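Local coordinates for RIM-binding protein, isoform F (Drosophila melanogaster, PDB 6Q9M) that probably works as a presynaptic active-zone scaffold that couples synaptic vesicle recruitment to release sites, and carries a central array of fibronectin type III domains, at residues E17-W28 and T60-S69; H102-A110 and V119-S127. All coordinates share one frame; numbering follows the deposited sequence.

Interaction 1 of 2, residues E17-W28 and T60-S69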
ATOM      1  N   GLU A  17      12.587  11.760  21.333  1.00 71.67           N
ATOM      2  CA  GLU A  17      13.426  11.973  22.500  1.00 72.48           C
ATOM      3  C   GLU A  17      12.788  12.903  23.527  1.00 72.24           C
ATOM      4  O   GLU A  17      12.912  12.650  24.731  1.00 76.55           O
ATOM      5  CB  GLU A  17      14.794  12.490  22.063  1.00 73.44           C
ATOM      6  CG  GLU A  17      15.848  11.385  22.065  1.00 87.83           C
ATOM      7  CD  GLU A  17      16.806  11.469  20.897  1.00 95.62           C
ATOM      8  OE1 GLU A  17      17.081  12.598  20.436  1.00 99.04           O
ATOM      9  OE2 GLU A  17      17.293  10.409  20.449  1.00 95.86           O
ATOM     10  N   ARG A  18      12.092  13.957  23.093  1.00 63.24           N
ATOM     11  CA  ARG A  18      11.354  14.809  24.016  1.00 62.51           C
ATOM     12  C   ARG A  18      10.100  15.335  23.338  1.00 65.54           C
ATOM     13  O   ARG A  18      10.097  15.622  22.138  1.00 60.77           O
ATOM     14  CB  ARG A  18      12.190  16.011  24.468  1.00 70.46           C
ATOM     15  CG  ARG A  18      13.265  15.738  25.498  1.00 80.27           C
ATOM     16  CD  ARG A  18      13.702  17.035  26.161  1.00 87.94           C
ATOM     17  NE  ARG A  18      12.690  17.611  27.046  1.00 89.80           N
ATOM     18  CZ  ARG A  18      12.884  18.724  27.747  1.00 94.26           C
ATOM     19  NH1 ARG A  18      11.934  19.205  28.548  1.00 93.16           N
ATOM     20  NH2 ARG A  18      14.045  19.353  27.645  1.00 94.62           N
ATOM     21  N   GLN A  19       9.050  15.518  24.132  1.00 68.89           N
ATOM     22  CA  GLN A  19       7.812  16.119  23.654  1.00 71.15           C
ATOM     23  C   GLN A  19       7.531  17.369  24.473  1.00 69.31           C
ATOM     24  O   GLN A  19       7.485  17.312  25.707  1.00 72.91           O
ATOM     25  CB  GLN A  19       6.631  15.142  23.737  1.00 76.82           C
ATOM     26  CG  GLN A  19       5.294  15.760  23.336  1.00 80.09           C
ATOM     27  CD  GLN A  19       4.483  14.867  22.414  1.00 80.22           C
ATOM     28  OE1 GLN A  19       4.397  13.653  22.619  1.00 83.35           O
ATOM     29  NE2 GLN A  19       3.890  15.462  21.385  1.00 75.07           N
ATOM     30  N   LEU A  20       7.357  18.493  23.787  1.00 69.61           N
ATOM     31  CA  LEU A  20       7.018  19.777  24.394  1.00 78.66           C
ATOM     32  C   LEU A  20       5.650  20.209  23.876  1.00 84.46           C
ATOM     33  O   LEU A  20       5.033  19.528  23.060  1.00 84.62           O
ATOM     34  CB  LEU A  20       8.086  20.837  24.103  1.00 78.44           C
ATOM     35  CG  LEU A  20       9.532  20.439  24.406  1.00 79.31           C
ATOM     36  CD1 LEU A  20      10.472  21.508  23.888  1.00 81.52           C
ATOM     37  CD2 LEU A  20       9.737  20.240  25.897  1.00 83.93           C
ATOM     38  N   ASN A  21       5.156  21.343  24.374  1.00 90.15           N
ATOM     39  CA  ASN A  21       3.746  21.665  24.183  1.00 92.46           C
ATOM     40  C   ASN A  21       3.398  21.787  22.708  1.00 83.79           C
ATOM     41  O   ASN A  21       2.395  21.227  22.258  1.00 80.38           O
ATOM     42  CB  ASN A  21       3.398  22.947  24.912  1.00105.89           C
ATOM     43  CG  ASN A  21       1.907  23.238  24.901  1.00121.21           C
ATOM     44  OD1 ASN A  21       1.089  22.319  24.858  1.00125.53           O
ATOM     45  ND2 ASN A  21       1.546  24.516  24.930  1.00129.35           N
ATOM     46  N   LYS A  22       4.227  22.492  21.925  1.00 78.65           N
ATOM     47  CA  LYS A  22       4.001  22.558  20.488  1.00 78.85           C
ATOM     48  C   LYS A  22       5.253  22.229  19.682  1.00 72.18           C
ATOM     49  O   LYS A  22       5.454  22.747  18.571  1.00 76.20           O
ATOM     50  CB  LYS A  22       3.429  23.898  20.056  1.00 95.28           C
ATOM     51  CG  LYS A  22       3.815  25.143  20.826  1.00115.92           C
ATOM     52  CD  LYS A  22       5.155  25.696  20.492  1.00119.04           C
ATOM     53  CE  LYS A  22       5.512  26.904  21.357  1.00115.30           C
ATOM     54  NZ  LYS A  22       6.897  27.335  21.194  1.00109.78           N
ATOM     55  N   SER A  23       6.100  21.341  20.204  1.00 66.61           N
ATOM     56  CA  SER A  23       7.307  20.934  19.492  1.00 63.07           C
ATOM     57  C   SER A  23       7.737  19.558  19.987  1.00 67.41           C
ATOM     58  O   SER A  23       7.296  19.095  21.049  1.00 72.07           O
ATOM     59  CB  SER A  23       8.435  21.956  19.689  1.00 64.91           C
ATOM     60  OG  SER A  23       8.748  22.144  21.060  1.00 71.34           O
ATOM     61  N   VAL A  24       8.559  18.882  19.174  1.00 57.10           N
ATOM     62  CA  VAL A  24       9.102  17.564  19.512  1.00 59.11           C
ATOM     63  C   VAL A  24      10.554  17.496  19.066  1.00 59.84           C
ATOM     64  O   VAL A  24      10.929  18.079  18.044  1.00 63.51           O
ATOM     65  CB  VAL A  24       8.296  16.392  18.892  1.00 60.41           C
ATOM     66  CG1 VAL A  24       6.922  16.255  19.517  1.00 59.80           C
ATOM     67  CG2 VAL A  24       8.210  16.529  17.374  1.00 51.61           C
ATOM     68  N   LEU A  25      11.363  16.769  19.834  1.00 57.55           N
ATOM     69  CA  LEU A  25      12.750  16.485  19.492  1.00 62.85           C
ATOM     70  C   LEU A  25      12.900  14.999  19.171  1.00 64.24           C
ATOM     71  O   LEU A  25      12.526  14.146  19.982  1.00 62.07           O
ATOM     72  CB  LEU A  25      13.659  16.891  20.645  1.00 69.20           C
ATOM     73  CG  LEU A  25      15.150  16.632  20.525  1.00 70.09           C
ATOM     74  CD1 LEU A  25      15.783  17.587  19.529  1.00 72.25           C
ATOM     75  CD2 LEU A  25      15.810  16.758  21.884  1.00 66.22           C
ATOM     76  N   ILE A  26      13.421  14.696  17.980  1.00 62.03           N
ATOM     77  CA  ILE A  26      13.558  13.330  17.497  1.00 64.79           C
ATOM     78  C   ILE A  26      15.009  13.052  17.138  1.00 63.25           C
ATOM     79  O   ILE A  26      15.810  13.961  16.898  1.00 59.71           O
ATOM     80  CB  ILE A  26      12.681  13.020  16.269  1.00 57.54           C
ATOM     81  CG1 ILE A  26      13.244  13.757  15.051  1.00 47.85           C
ATOM     82  CG2 ILE A  26      11.213  13.320  16.534  1.00 58.17           C
ATOM     83  CD1 ILE A  26      12.445  13.521  13.788  1.00 50.83           C
ATOM     84  N   GLY A  27      15.325  11.758  17.082  1.00 62.81           N
ATOM     85  CA  GLY A  27      16.617  11.305  16.621  1.00 60.31           C
ATOM     86  C   GLY A  27      16.442  10.080  15.747  1.00 63.40           C
ATOM     87  O   GLY A  27      15.399   9.423  15.773  1.00 59.21           O
ATOM     88  N   TRP A  28      17.472   9.798  14.944  1.00 63.51           N
ATOM     89  CA  TRP A  28      17.462   8.634  14.063  1.00 62.95           C
ATOM     90  C   TRP A  28      18.902   8.225  13.770  1.00 70.72           C
ATOM     91  O   TRP A  28      19.864   8.856  14.229  1.00 55.85           O
ATOM     92  CB  TRP A  28      16.658   8.897  12.777  1.00 55.71           C
ATOM     93  CG  TRP A  28      17.195   9.988  11.875  1.00 59.58           C
ATOM     94  CD1 TRP A  28      18.066   9.834  10.822  1.00 55.48           C
ATOM     95  CD2 TRP A  28      16.884  11.390  11.934  1.00 57.59           C
ATOM     96  NE1 TRP A  28      18.313  11.051  10.229  1.00 59.97           N
ATOM     97  CE2 TRP A  28      17.612  12.025  10.896  1.00 65.31           C
ATOM     98  CE3 TRP A  28      16.091  12.174  12.782  1.00 55.11           C
ATOM     99  CZ2 TRP A  28      17.568  13.417  10.680  1.00 62.10           C
ATOM    100  CZ3 TRP A  28      16.037  13.564  12.558  1.00 59.20           C
ATOM    101  CH2 TRP A  28      16.778  14.165  11.517  1.00 59.30           C
ATOM    102  N   THR A  60      22.192  13.517  13.463  1.00 66.47           N
ATOM    103  CA  THR A  60      20.901  12.966  13.060  1.00 64.55           C
ATOM    104  C   THR A  60      19.857  13.181  14.156  1.00 67.66           C
ATOM    105  O   THR A  60      19.287  12.246  14.725  1.00 60.76           O
ATOM    106  CB  THR A  60      21.031  11.492  12.698  1.00 63.35           C
ATOM    107  OG1 THR A  60      21.648  10.784  13.775  1.00 69.28           O
ATOM    108  CG2 THR A  60      21.866  11.316  11.438  1.00 61.09           C
ATOM    109  N   ARG A  61      19.639  14.458  14.462  1.00 65.45           N
ATOM    110  CA  ARG A  61      18.616  14.880  15.398  1.00 67.54           C
ATOM    111  C   ARG A  61      17.861  16.051  14.787  1.00 71.56           C
ATOM    112  O   ARG A  61      18.346  16.717  13.870  1.00 65.27           O
ATOM    113  CB  ARG A  61      19.228  15.287  16.741  1.00 72.51           C
ATOM    114  CG  ARG A  61      19.832  14.149  17.549  1.00 78.63           C
ATOM    115  CD  ARG A  61      19.668  14.409  19.045  1.00 89.04           C
ATOM    116  NE  ARG A  61      20.622  13.671  19.870  1.00100.94           N
ATOM    117  CZ  ARG A  61      20.573  12.357  20.090  1.00106.47           C
ATOM    118  NH1 ARG A  61      21.493  11.783  20.863  1.00115.42           N
ATOM    119  NH2 ARG A  61      19.615  11.615  19.538  1.00 91.18           N
ATOM    120  N   ALA A  62      16.672  16.322  15.317  1.00 73.49           N
ATOM    121  CA  ALA A  62      15.912  17.455  14.812  1.00 66.49           C
ATOM    122  C   ALA A  62      14.903  17.914  15.852  1.00 72.85           C
ATOM    123  O   ALA A  62      14.320  17.100  16.573  1.00 70.00           O
ATOM    124  CB  ALA A  62      15.194  17.111  13.502  1.00 49.70           C
ATOM    125  N   LEU A  63      14.699  19.227  15.900  1.00 71.82           N
ATOM    126  CA  LEU A  63      13.673  19.868  16.711  1.00 60.96           C
ATOM    127  C   LEU A  63      12.597  20.367  15.753  1.00 57.48           C
ATOM    128  O   LEU A  63      12.859  21.234  14.915  1.00 63.68           O
ATOM    129  CB  LEU A  63      14.266  21.015  17.532  1.00 65.92           C
ATOM    130  CG  LEU A  63      13.314  21.780  18.457  1.00 64.79           C
ATOM    131  CD1 LEU A  63      12.906  20.913  19.655  1.00 62.55           C
ATOM    132  CD2 LEU A  63      13.931  23.100  18.921  1.00 64.69           C
ATOM    133  N   ILE A  64      11.405  19.795  15.839  1.00 56.16           N
ATOM    134  CA  ILE A  64      10.314  20.150  14.942  1.00 62.63           C
ATOM    135  C   ILE A  64       9.343  21.073  15.667  1.00 70.30           C
ATOM    136  O   ILE A  64       8.721  20.681  16.664  1.00 66.23           O
ATOM    137  CB  ILE A  64       9.589  18.908  14.416  1.00 58.42           C
ATOM    138  CG1 ILE A  64      10.600  17.822  14.067  1.00 57.19           C
ATOM    139  CG2 ILE A  64       8.746  19.290  13.212  1.00 56.87           C
ATOM    140  CD1 ILE A  64       9.957  16.447  13.873  1.00 62.21           C
ATOM    141  N   GLU A  65       9.196  22.284  15.146  1.00 69.84           N
ATOM    142  CA  GLU A  65       8.253  23.249  15.678  1.00 70.35           C
ATOM    143  C   GLU A  65       6.873  23.053  15.055  1.00 71.50           C
ATOM    144  O   GLU A  65       6.689  22.279  14.112  1.00 74.35           O
ATOM    145  CB  GLU A  65       8.759  24.664  15.427  1.00 75.78           C
ATOM    146  CG  GLU A  65      10.087  24.939  16.094  1.00 77.52           C
ATOM    147  CD  GLU A  65       9.935  25.157  17.585  1.00 86.96           C
ATOM    148  OE1 GLU A  65      10.971  25.229  18.280  1.00 81.77           O
ATOM    149  OE2 GLU A  65       8.775  25.256  18.058  1.00 96.91           O
ATOM    150  N   GLY A  66       5.889  23.757  15.615  1.00 76.74           N
ATOM    151  CA  GLY A  66       4.514  23.673  15.161  1.00 66.04           C
ATOM    152  C   GLY A  66       3.967  22.259  15.148  1.00 73.27           C
ATOM    153  O   GLY A  66       3.460  21.802  14.118  1.00 80.95           O
ATOM    154  N   VAL A  67       4.081  21.535  16.263  1.00 71.49           N
ATOM    155  CA  VAL A  67       3.517  20.190  16.383  1.00 72.96           C
ATOM    156  C   VAL A  67       2.726  20.146  17.683  1.00 79.63           C
ATOM    157  O   VAL A  67       3.305  19.994  18.767  1.00 71.72           O
ATOM    158  CB  VAL A  67       4.588  19.098  16.356  1.00 68.67           C
ATOM    159  CG1 VAL A  67       3.940  17.720  16.296  1.00 67.07           C
ATOM    160  CG2 VAL A  67       5.508  19.304  15.182  1.00 68.79           C
ATOM    161  N   ASP A  68       1.398  20.229  17.574  1.00 87.57           N
ATOM    162  CA  ASP A  68       0.533  20.334  18.741  1.00 87.86           C
ATOM    163  C   ASP A  68       0.593  19.056  19.573  1.00 82.13           C
ATOM    164  O   ASP A  68       0.569  17.942  19.039  1.00 74.39           O
ATOM    165  CB  ASP A  68      -0.903  20.620  18.298  1.00 96.64           C
ATOM    166  CG  ASP A  68      -1.771  21.161  19.417  1.00106.08           C
ATOM    167  OD1 ASP A  68      -1.613  20.723  20.576  1.00108.28           O
ATOM    168  OD2 ASP A  68      -2.620  22.030  19.131  1.00112.09           O
ATOM    169  N   SER A  69       0.672  19.224  20.892  1.00 83.77           N
ATOM    170  CA  SER A  69       0.739  18.078  21.794  1.00 92.27           C
ATOM    171  C   SER A  69      -0.614  17.388  21.946  1.00 90.91           C
ATOM    172  O   SER A  69      -0.663  16.160  22.094  1.00 84.46           O
ATOM    173  CB  SER A  69       1.262  18.520  23.162  1.00106.85           C
ATOM    174  OG  SER A  69       1.622  17.407  23.962  1.00114.00           O
TER

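Interaction 2 of 2, residues H102-A110 and V119-S127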
ATOM      1  N   HIS A 102      -0.242   1.659  21.249  1.00105.47           N
ATOM      2  CA  HIS A 102      -0.824   0.357  20.967  1.00105.55           C
ATOM      3  C   HIS A 102      -1.428   0.261  19.571  1.00 99.11           C
ATOM      4  O   HIS A 102      -1.945  -0.802  19.206  1.00 93.62           O
ATOM      5  CB  HIS A 102      -1.860   0.002  22.038  1.00111.72           C
ATOM      6  CG  HIS A 102      -1.247  -0.526  23.298  1.00120.03           C
ATOM      7  ND1 HIS A 102       0.046  -1.004  23.346  1.00120.89           N
ATOM      8  CD2 HIS A 102      -1.736  -0.640  24.556  1.00125.64           C
ATOM      9  CE1 HIS A 102       0.323  -1.396  24.577  1.00125.16           C
ATOM     10  NE2 HIS A 102      -0.741  -1.186  25.330  1.00127.87           N
ATOM     11  N   LEU A 103      -1.370   1.331  18.780  1.00 94.53           N
ATOM     12  CA  LEU A 103      -1.839   1.262  17.405  1.00 80.84           C
ATOM     13  C   LEU A 103      -0.885   0.402  16.589  1.00 73.58           C
ATOM     14  O   LEU A 103       0.325   0.391  16.818  1.00 84.21           O
ATOM     15  CB  LEU A 103      -1.928   2.657  16.791  1.00 73.71           C
ATOM     16  CG  LEU A 103      -2.905   3.636  17.430  1.00 83.65           C
ATOM     17  CD1 LEU A 103      -2.708   5.023  16.838  1.00 83.58           C
ATOM     18  CD2 LEU A 103      -4.337   3.154  17.235  1.00 90.22           C
ATOM     19  N   GLY A 104      -1.435  -0.315  15.619  1.00 59.45           N
ATOM     20  CA  GLY A 104      -0.644  -1.191  14.790  1.00 55.82           C
ATOM     21  C   GLY A 104      -0.614  -0.733  13.348  1.00 56.46           C
ATOM     22  O   GLY A 104      -0.959   0.410  13.029  1.00 53.86           O
ATOM     23  N   PRO A 105      -0.189  -1.619  12.449  1.00 54.83           N
ATOM     24  CA  PRO A 105      -0.132  -1.272  11.022  1.00 51.77           C
ATOM     25  C   PRO A 105      -1.496  -0.869  10.465  1.00 52.18           C
ATOM     26  O   PRO A 105      -2.548  -1.158  11.033  1.00 49.54           O
ATOM     27  CB  PRO A 105       0.372  -2.563  10.363  1.00 49.69           C
ATOM     28  CG  PRO A 105       0.991  -3.357  11.463  1.00 51.47           C
ATOM     29  CD  PRO A 105       0.269  -2.992  12.716  1.00 49.91           C
ATOM     30  N   SER A 106      -1.456  -0.178   9.326  1.00 51.45           N
ATOM     31  CA  SER A 106      -2.649   0.250   8.605  1.00 47.61           C
ATOM     32  C   SER A 106      -2.373   0.187   7.111  1.00 53.43           C
ATOM     33  O   SER A 106      -1.244  -0.048   6.673  1.00 50.28           O
ATOM     34  CB  SER A 106      -3.068   1.677   8.986  1.00 42.49           C
ATOM     35  OG  SER A 106      -2.174   2.646   8.436  1.00 50.20           O
ATOM     36  N   ALA A 107      -3.414   0.446   6.329  1.00 55.72           N
ATOM     37  CA  ALA A 107      -3.307   0.523   4.871  1.00 50.02           C
ATOM     38  C   ALA A 107      -2.689  -0.740   4.273  1.00 41.57           C
ATOM     39  O   ALA A 107      -1.866  -0.678   3.362  1.00 43.65           O
ATOM     40  CB  ALA A 107      -2.517   1.769   4.440  1.00 37.27           C
ATOM     41  N   VAL A 108      -3.091  -1.899   4.793  1.00 44.89           N
ATOM     42  CA  VAL A 108      -2.612  -3.176   4.277  1.00 44.01           C
ATOM     43  C   VAL A 108      -3.155  -3.388   2.867  1.00 53.44           C
ATOM     44  O   VAL A 108      -4.366  -3.317   2.638  1.00 47.45           O
ATOM     45  CB  VAL A 108      -3.050  -4.316   5.208  1.00 47.15           C
ATOM     46  CG1 VAL A 108      -2.596  -5.676   4.644  1.00 42.43           C
ATOM     47  CG2 VAL A 108      -2.509  -4.087   6.641  1.00 44.59           C
ATOM     48  N   ARG A 109      -2.267  -3.632   1.905  1.00 56.13           N
ATOM     49  CA  ARG A 109      -2.699  -3.741   0.516  1.00 57.00           C
ATOM     50  C   ARG A 109      -2.028  -4.926  -0.156  1.00 55.16           C
ATOM     51  O   ARG A 109      -0.866  -5.240   0.120  1.00 57.80           O
ATOM     52  CB  ARG A 109      -2.372  -2.485  -0.325  1.00 55.37           C
ATOM     53  CG  ARG A 109      -2.545  -1.143   0.369  1.00 70.49           C
ATOM     54  CD  ARG A 109      -1.899   0.016  -0.435  1.00 87.86           C
ATOM     55  NE  ARG A 109      -0.443   0.160  -0.265  1.00100.09           N
ATOM     56  CZ  ARG A 109       0.158   0.658   0.820  1.00105.07           C
ATOM     57  NH1 ARG A 109      -0.556   1.054   1.866  1.00102.95           N
ATOM     58  NH2 ARG A 109       1.481   0.756   0.866  1.00109.74           N
ATOM     59  N   ALA A 110      -2.761  -5.548  -1.077  1.00 52.44           N
ATOM     60  CA  ALA A 110      -2.246  -6.611  -1.928  1.00 49.44           C
ATOM     61  C   ALA A 110      -2.099  -6.067  -3.337  1.00 55.24           C
ATOM     62  O   ALA A 110      -2.996  -5.380  -3.834  1.00 65.06           O
ATOM     63  CB  ALA A 110      -3.176  -7.824  -1.938  1.00 43.30           C
ATOM     64  N   VAL A 119       2.102  -9.383  -3.672  1.00 53.32           N
ATOM     65  CA  VAL A 119       2.957  -8.498  -2.887  1.00 51.73           C
ATOM     66  C   VAL A 119       2.071  -7.805  -1.859  1.00 51.44           C
ATOM     67  O   VAL A 119       1.061  -7.183  -2.215  1.00 54.90           O
ATOM     68  CB  VAL A 119       3.705  -7.488  -3.776  1.00 50.95           C
ATOM     69  CG1 VAL A 119       4.259  -6.296  -2.951  1.00 44.13           C
ATOM     70  CG2 VAL A 119       4.843  -8.185  -4.513  1.00 55.10           C
ATOM     71  N   ILE A 120       2.440  -7.932  -0.589  1.00 47.17           N
ATOM     72  CA  ILE A 120       1.710  -7.350   0.529  1.00 45.14           C
ATOM     73  C   ILE A 120       2.504  -6.161   1.043  1.00 51.77           C
ATOM     74  O   ILE A 120       3.667  -6.315   1.428  1.00 53.26           O
ATOM     75  CB  ILE A 120       1.504  -8.364   1.672  1.00 47.10           C
ATOM     76  CG1 ILE A 120       0.903  -9.684   1.159  1.00 42.17           C
ATOM     77  CG2 ILE A 120       0.682  -7.729   2.790  1.00 43.12           C
ATOM     78  CD1 ILE A 120      -0.476  -9.550   0.565  1.00 39.44           C
ATOM     79  N   SER A 121       1.854  -4.999   1.107  1.00 53.10           N
ATOM     80  CA  SER A 121       2.404  -3.760   1.641  1.00 47.52           C
ATOM     81  C   SER A 121       1.565  -3.284   2.826  1.00 51.50           C
ATOM     82  O   SER A 121       0.380  -3.626   2.954  1.00 47.00           O
ATOM     83  CB  SER A 121       2.420  -2.658   0.579  1.00 43.76           C
ATOM     84  OG  SER A 121       3.088  -3.097  -0.596  1.00 52.10           O
ATOM     85  N   TRP A 122       2.185  -2.470   3.681  1.00 39.18           N
ATOM     86  CA  TRP A 122       1.476  -1.878   4.808  1.00 40.53           C
ATOM     87  C   TRP A 122       2.198  -0.613   5.255  1.00 51.56           C
ATOM     88  O   TRP A 122       3.300  -0.293   4.796  1.00 47.88           O
ATOM     89  CB  TRP A 122       1.343  -2.864   5.975  1.00 44.09           C
ATOM     90  CG  TRP A 122       2.645  -3.347   6.527  1.00 48.70           C
ATOM     91  CD1 TRP A 122       3.311  -2.848   7.607  1.00 46.68           C
ATOM     92  CD2 TRP A 122       3.434  -4.444   6.038  1.00 50.09           C
ATOM     93  NE1 TRP A 122       4.467  -3.571   7.824  1.00 46.84           N
ATOM     94  CE2 TRP A 122       4.569  -4.547   6.870  1.00 49.98           C
ATOM     95  CE3 TRP A 122       3.290  -5.345   4.979  1.00 44.48           C
ATOM     96  CZ2 TRP A 122       5.564  -5.505   6.664  1.00 44.84           C
ATOM     97  CZ3 TRP A 122       4.261  -6.290   4.786  1.00 44.74           C
ATOM     98  CH2 TRP A 122       5.391  -6.365   5.627  1.00 51.35           C
ATOM     99  N   LEU A 123       1.534   0.118   6.142  1.00 45.17           N
ATOM    100  CA  LEU A 123       2.108   1.276   6.805  1.00 44.39           C
ATOM    101  C   LEU A 123       2.212   0.941   8.280  1.00 45.99           C
ATOM    102  O   LEU A 123       1.180   0.818   8.950  1.00 48.60           O
ATOM    103  CB  LEU A 123       1.247   2.522   6.592  1.00 49.47           C
ATOM    104  CG  LEU A 123       1.779   3.845   7.172  1.00 51.96           C
ATOM    105  CD1 LEU A 123       3.201   4.140   6.670  1.00 48.03           C
ATOM    106  CD2 LEU A 123       0.834   5.020   6.847  1.00 43.27           C
ATOM    107  N   PRO A 124       3.407   0.729   8.817  1.00 49.27           N
ATOM    108  CA  PRO A 124       3.522   0.418  10.240  1.00 49.90           C
ATOM    109  C   PRO A 124       3.162   1.638  11.067  1.00 53.88           C
ATOM    110  O   PRO A 124       3.231   2.776  10.600  1.00 52.18           O
ATOM    111  CB  PRO A 124       5.001   0.048  10.410  1.00 51.85           C
ATOM    112  CG  PRO A 124       5.700   0.729   9.292  1.00 46.13           C
ATOM    113  CD  PRO A 124       4.720   0.816   8.151  1.00 50.12           C
ATOM    114  N   ALA A 125       2.744   1.382  12.310  1.00 51.79           N
ATOM    115  CA  ALA A 125       2.606   2.455  13.280  1.00 47.39           C
ATOM    116  C   ALA A 125       3.954   2.891  13.824  1.00 50.72           C
ATOM    117  O   ALA A 125       4.122   4.064  14.180  1.00 61.37           O
ATOM    118  CB  ALA A 125       1.705   2.021  14.435  1.00 40.12           C
ATOM    119  N   ASN A 126       4.919   1.976  13.883  1.00 45.48           N
ATOM    120  CA  ASN A 126       6.288   2.301  14.301  1.00 54.02           C
ATOM    121  C   ASN A 126       7.228   1.360  13.562  1.00 56.63           C
ATOM    122  O   ASN A 126       7.161   0.140  13.747  1.00 52.65           O
ATOM    123  CB  ASN A 126       6.464   2.163  15.816  1.00 48.97           C
ATOM    124  CG  ASN A 126       7.827   2.617  16.287  1.00 53.95           C
ATOM    125  OD1 ASN A 126       8.859   2.188  15.764  1.00 53.93           O
ATOM    126  ND2 ASN A 126       7.843   3.504  17.279  1.00 62.59           N
ATOM    127  N   SER A 127       8.102   1.913  12.732  1.00 55.61           N
ATOM    128  CA  SER A 127       8.872   1.061  11.837  1.00 49.45           C
ATOM    129  C   SER A 127      10.108   0.469  12.495  1.00 54.10           C
ATOM    130  O   SER A 127      10.933  -0.127  11.797  1.00 60.07           O
ATOM    131  CB  SER A 127       9.262   1.843  10.591  1.00 42.80           C
ATOM    132  OG  SER A 127       9.968   2.999  10.981  1.00 59.90           O
TER

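Interaction 1 of 2, residues E17-W28 and T60-S69
T60 opens the pairing with a two-way grip on W28: its OG1 donates to W28 O at 2.7 Å, and its own carbonyl O accepts from W28 N. With chi1 at 54° the hydroxyl sits between the backbone N and the carbonyl carbon, which points OG1 at W28 O; T60 CB itself, placed by the backbone, lies 3.8 Å from the centroid of the indole five-membered ring, almost on the ring normal, as a CH-pi contact. Putting an alanine in place of W28 would probably leave T60 CB and A62 CB facing a gap where the indole now fills the sandwich interior. R61, paired with G27, turns to the other side of the sheet; its NH2 forms a salt bridge with E17 OE2 at 2.8 Å, the guanidinium and carboxylate planes standing 85° apart. G27, with no side chain, lets R61 NH2 come in with the guanidinium edge turned to its CA, where a CB would collide with NH2. A62 puts its methyl at the indole edge, in plane, 3.8 Å from W28 CZ3, while its backbone exchanges bonds with I26. These pairs join the second and fifth strands of a fibronectin type III sandwich in its three-stranded sheet, with strand 12-20 on the far side of 23-29, where E17 and R18 both face L25 in a classic beta bulge. L63 returns to the outer face, its CD1 lying 4.2 Å from L25 CB. I64 points inward again: its N reaches V24 O at 2.8 Å, and its CD1 meets I26 CD1 at 3.8 Å and also touches V24 CG2. V44 and I75, from strands 39-46 and 73-81, cover this interior face. Beyond the strand, V67 N donates to K22 O at 2.9 Å; the bond is straight (177° at the hydrogen), although the donor stands well above the carbonyl plane. S69 N makes a weak bond to N21 O.

Interaction 2 of 2, residues H102-A110 and V119-S127
S106 and L123 exchange a reciprocal pair of backbone bonds, S106 N to L123 O and L123 N to S106 O, each 2.8 Å long. R109 and S121 form the second such pair, with R109 N to S121 O at 2.8 Å and a return bond from S121 N to R109 O at 2.9 Å. Between the pairs the register slips by one residue, so A107 and V108 together span W122: a beta bulge in the antiparallel hairpin of 106-111 and 118-123, the first two strands of a fibronectin type III domain. On the outer face the R109 chain bends at chi3 (-81°), laying one guanidinium face over the S121 backbone and bringing NH2 to 3.6 Å from S121 CB; S121 OG itself bonds to R149. The inner face is apolar. P105 CB lies 4.0 Å from W122 CD1, and V108 CG2 meets W122 CB at 4.1 Å, while H131 approaches the indole edge-to-face. Further along, A110 CB touches I120 CD1. Past the strand, A125 CB presses on the carbonyl oxygens of L103 and G104, 3.2 Å from the former. With no salt bridge or side-chain hydrogen bond between the two segments, the hairpin's pairing is carried by main-chain bonds, and its side chains add chiefly van der Waals contact.

How the interactions relate
Interactions 1 and 2 lie in successive fibronectin type III domains, their centres about 24 Å apart and their nearest atoms about 9 Å apart without touching. Both involve the second strand of a three-stranded sheet, with an inward tryptophan: interaction 1 chiefly joins it to the fifth strand, interaction 2 to the first. Each is partly buried, an apolar inner face backing a more exposed outer one. The larger contact, interaction 1, buries 994 Å² against 552 Å² and adds a surface salt bridge and a threonine hydroxyl bond, which interaction 2 lacks. Interaction 2 sits beside the domain boundary, where L123 and P124 touch A90 and S127 bonds to T93.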